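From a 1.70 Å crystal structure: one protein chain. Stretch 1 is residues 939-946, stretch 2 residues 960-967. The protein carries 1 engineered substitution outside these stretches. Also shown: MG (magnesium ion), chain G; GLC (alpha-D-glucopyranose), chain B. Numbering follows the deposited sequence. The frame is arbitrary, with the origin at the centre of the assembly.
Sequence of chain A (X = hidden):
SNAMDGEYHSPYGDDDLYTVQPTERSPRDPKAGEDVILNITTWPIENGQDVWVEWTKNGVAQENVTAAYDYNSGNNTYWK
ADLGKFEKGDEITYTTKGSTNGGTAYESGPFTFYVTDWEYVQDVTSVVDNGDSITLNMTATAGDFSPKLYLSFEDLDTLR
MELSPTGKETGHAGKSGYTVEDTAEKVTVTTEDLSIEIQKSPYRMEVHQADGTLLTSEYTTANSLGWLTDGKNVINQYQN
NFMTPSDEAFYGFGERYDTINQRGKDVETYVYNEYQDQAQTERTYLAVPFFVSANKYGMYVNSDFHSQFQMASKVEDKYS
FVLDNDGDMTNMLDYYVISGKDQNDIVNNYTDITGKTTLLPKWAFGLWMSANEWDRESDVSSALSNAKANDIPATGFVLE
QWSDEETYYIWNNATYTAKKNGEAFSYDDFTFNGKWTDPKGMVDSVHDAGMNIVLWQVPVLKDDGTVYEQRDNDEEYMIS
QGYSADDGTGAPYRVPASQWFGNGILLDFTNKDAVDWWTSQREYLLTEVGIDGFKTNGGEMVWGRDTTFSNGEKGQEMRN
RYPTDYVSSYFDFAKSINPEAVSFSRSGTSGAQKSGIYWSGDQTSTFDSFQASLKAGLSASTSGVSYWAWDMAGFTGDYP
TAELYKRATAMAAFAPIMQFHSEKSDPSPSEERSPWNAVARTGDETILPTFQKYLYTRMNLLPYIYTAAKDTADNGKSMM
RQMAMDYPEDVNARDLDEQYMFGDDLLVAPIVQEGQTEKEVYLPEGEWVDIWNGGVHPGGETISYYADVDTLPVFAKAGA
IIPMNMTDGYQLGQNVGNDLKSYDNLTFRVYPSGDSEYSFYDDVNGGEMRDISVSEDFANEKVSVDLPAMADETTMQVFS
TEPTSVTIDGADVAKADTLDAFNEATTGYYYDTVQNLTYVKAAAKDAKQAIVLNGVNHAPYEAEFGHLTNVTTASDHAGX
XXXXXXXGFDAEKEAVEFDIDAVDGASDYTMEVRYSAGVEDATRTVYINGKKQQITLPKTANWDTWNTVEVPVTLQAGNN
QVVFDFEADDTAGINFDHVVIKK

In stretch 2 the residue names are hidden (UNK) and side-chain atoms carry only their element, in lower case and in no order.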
# COMPACT_ATOMS: atom_id res chain seq x y z
N ALA A 939 10.47 -5.53 32.79
CA ALA A 939 11.59 -6.41 32.46
C ALA A 939 12.93 -5.69 32.61
O ALA A 939 12.98 -4.46 32.50
CB ALA A 939 11.43 -6.97 31.06
N PRO A 940 14.02 -6.44 32.87
CA PRO A 940 15.29 -5.76 33.10
C PRO A 940 15.79 -5.02 31.86
O PRO A 940 15.43 -5.37 30.72
CB PRO A 940 16.27 -6.91 33.40
CG PRO A 940 15.40 -8.03 33.89
CD PRO A 940 14.14 -7.90 33.09
N TYR A 941 16.58 -3.97 32.11
CA TYR A 941 17.41 -3.32 31.10
C TYR A 941 18.77 -4.02 31.14
O TYR A 941 19.53 -3.86 32.10
CB TYR A 941 17.58 -1.83 31.44
CG TYR A 941 16.31 -1.03 31.27
CD1 TYR A 941 15.32 -1.02 32.27
CD2 TYR A 941 16.08 -0.31 30.09
CE1 TYR A 941 14.14 -0.29 32.10
CE2 TYR A 941 14.93 0.44 29.92
CZ TYR A 941 13.95 0.42 30.91
OH TYR A 941 12.80 1.17 30.71
N GLU A 942 19.07 -4.80 30.11
CA GLU A 942 20.28 -5.63 30.11
C GLU A 942 21.52 -4.78 29.90
O GLU A 942 21.57 -3.95 28.96
CB GLU A 942 20.19 -6.75 29.06
CG GLU A 942 19.09 -7.78 29.32
CD GLU A 942 19.25 -8.52 30.64
OE1 GLU A 942 20.39 -8.62 31.18
OE2 GLU A 942 18.22 -9.05 31.13
N ALA A 943 22.52 -4.98 30.76
CA ALA A 943 23.76 -4.22 30.65
C ALA A 943 24.46 -4.48 29.31
O ALA A 943 25.06 -3.57 28.74
CB ALA A 943 24.69 -4.52 31.83
N GLU A 944 24.35 -5.71 28.81
CA GLU A 944 24.98 -6.11 27.55
C GLU A 944 24.37 -5.41 26.32
O GLU A 944 24.98 -5.39 25.24
CB GLU A 944 24.96 -7.65 27.40
CG GLU A 944 23.58 -8.30 27.42
CD GLU A 944 23.10 -8.80 28.79
OE1 GLU A 944 23.41 -8.24 29.87
OE2 GLU A 944 22.34 -9.77 28.79
N PHE A 945 23.17 -4.83 26.50
CA PHE A 945 22.52 -4.03 25.45
C PHE A 945 22.76 -2.53 25.61
O PHE A 945 22.31 -1.72 24.77
CB PHE A 945 21.01 -4.30 25.37
CG PHE A 945 20.62 -5.74 25.15
CD1 PHE A 945 21.48 -6.66 24.50
CD2 PHE A 945 19.37 -6.19 25.57
CE1 PHE A 945 21.09 -7.99 24.31
CE2 PHE A 945 18.97 -7.51 25.38
CZ PHE A 945 19.83 -8.42 24.74
N GLY A 946 23.47 -2.14 26.67
CA GLY A 946 23.74 -0.73 26.94
C GLY A 946 24.75 -0.14 25.97
O GLY A 946 25.33 -0.86 25.13
N UNK A 960 22.99 -15.20 34.79
CA UNK A 960 22.64 -13.87 34.28
C UNK A 960 21.30 -13.91 33.55
O UNK A 960 20.84 -14.97 33.11
c UNK A 960 23.19 -14.46 31.04
c UNK A 960 23.72 -13.37 33.30
c UNK A 960 24.02 -14.36 32.18
o UNK A 960 24.85 -17.13 29.17
c UNK A 960 23.45 -15.39 30.04
c UNK A 960 25.12 -15.22 32.27
c UNK A 960 24.57 -16.22 30.16
c UNK A 960 25.40 -16.14 31.27
N UNK A 961 20.70 -12.74 33.40
CA UNK A 961 19.56 -12.58 32.51
C UNK A 961 20.06 -11.98 31.19
O UNK A 961 21.19 -11.40 31.12
c UNK A 961 18.43 -11.73 33.13
o UNK A 961 18.89 -10.39 33.29
c UNK A 961 17.97 -12.29 34.50
N UNK A 962 19.22 -12.10 30.17
CA UNK A 962 19.58 -11.71 28.81
C UNK A 962 20.59 -12.69 28.24
O UNK A 962 20.56 -13.88 28.56
N UNK A 963 21.51 -12.18 27.42
CA UNK A 963 22.53 -13.03 26.78
C UNK A 963 23.87 -13.08 27.52
O UNK A 963 24.76 -13.84 27.14
c UNK A 963 22.79 -12.59 25.32
c UNK A 963 21.52 -12.72 24.47
o UNK A 963 23.28 -11.24 25.30
N UNK A 964 24.00 -12.27 28.57
CA UNK A 964 25.23 -12.22 29.37
C UNK A 964 25.27 -11.04 30.33
O UNK A 964 24.25 -10.68 30.95
N UNK A 965 26.46 -10.44 30.41
CA UNK A 965 26.77 -9.36 31.34
C UNK A 965 27.96 -8.56 30.82
O UNK A 965 28.71 -9.04 29.97
c UNK A 965 27.65 -12.38 32.80
c UNK A 965 27.06 -9.92 32.75
c UNK A 965 29.45 -10.77 32.80
c UNK A 965 29.95 -13.12 32.86
c UNK A 965 30.38 -11.80 32.85
c UNK A 965 28.07 -11.04 32.77
c UNK A 965 28.58 -13.42 32.83
N UNK A 966 28.14 -7.36 31.36
CA UNK A 966 29.32 -6.54 31.11
C UNK A 966 30.41 -7.00 32.09
O UNK A 966 30.16 -7.07 33.29
c UNK A 966 28.98 -5.04 31.26
c UNK A 966 28.08 -4.62 30.12
c UNK A 966 30.23 -4.18 31.28
N UNK A 967 31.60 -7.32 31.57
CA UNK A 967 32.65 -7.98 32.39
C UNK A 967 33.75 -7.04 32.91
O UNK A 967 34.33 -6.26 32.14
c UNK A 967 33.28 -9.12 31.61
MG MG G . 22.39 -9.56 31.35
C1 GLC B . 24.83 -7.31 22.12
C2 GLC B . 24.81 -8.64 22.90
C3 GLC B . 24.33 -9.79 22.01
C4 GLC B . 22.98 -9.49 21.36
C5 GLC B . 23.05 -8.14 20.66
C6 GLC B . 21.71 -7.70 20.09
O2 GLC B . 26.09 -8.91 23.46
O3 GLC B . 24.20 -10.98 22.79
O4 GLC B . 22.65 -10.52 20.41
O5 GLC B . 23.52 -7.11 21.56
O6 GLC B . 21.98 -6.46 19.43

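Position 960 carries one carbon leading to a ring of six carbons that bears a single oxygen, and this side chain makes no contact with stretch 1. A phenol is the only standard side chain of that build, so the residue is Tyr-960.

At position 961 one carbon carries one oxygen and one carbon, and that side-chain oxygen lies 2.6 Å from Glu-942 OE2. The branched pattern is that of threonine. With the residue named Thr-961, the contact is a hydrogen bond from Thr-961 OG1 to Glu-942 OE2, and chi1 is in the p well. The backbone turns its carbonyl to the magnesium, with Thr-961 O 2.2 Å from MG.

Position 962 has no side-chain atoms. Two measurements agree with this: phi is +71°, a region that favours glycine, and an ideal CB here would fall 2.3 Å from Glu-944 OE2 and 2.7 Å from Glu-942 CD, a clash with both acids. The residue is Gly-962.

Position 963 repeats the pattern of one carbon bearing one oxygen and one carbon. The oxygen approaches Glu-944 CG at 3.6 Å and Phe-945 CE1 at 4.0 Å. The residue is Thr-963. Its OG1 is hydrogen-bonded to GLC O3 at 2.7 Å, while its backbone N gives a weak bond to Glu-944 OE2, 2.9 Å long but bent to 119°.

Position 964 again lacks side-chain atoms; its phi of 168° and psi of -139° describe an extended backbone. Its N donates to Glu-944 OE2 at 3.0 Å and 150°, and its O binds MG at 2.2 Å. This is Gly-964.

Position 965 shows one carbon and a six-carbon ring without oxygen. Its CA-to-CB bond points away from stretch 1, and the nearest approach is its CB to Glu-944 OE1, 4.9 Å. It is Phe-965.

At position 966 one carbon carries two more, three in all, and one of the two terminal carbons packs 3.8 Å from Ala-943 CB. This identifies Val-966, and that carbon is CG2, a small apolar contact beside the polar site.

Position 967 has a single side-chain carbon, out of reach of stretch 1: Ala-967.

The contact is organised around the metal. Glu-942 OE1 binds MG at 2.2 Å, and Glu-944 binds it through both oxygens, OE1 at 2.2 Å and OE2 at 2.6 Å; one further ligand comes from elsewhere in the structure. Shared coordination explains why Glu-944 OE1 and Gly-964 O sit 2.8 Å apart without a hydrogen bond: the cation offsets the repulsion between them. Glu-944 OE2 also accepts from the 963 and 964 amides, tying the loop to the acid that holds the ion.

Stretch 2 960-967: YTGTGFVA
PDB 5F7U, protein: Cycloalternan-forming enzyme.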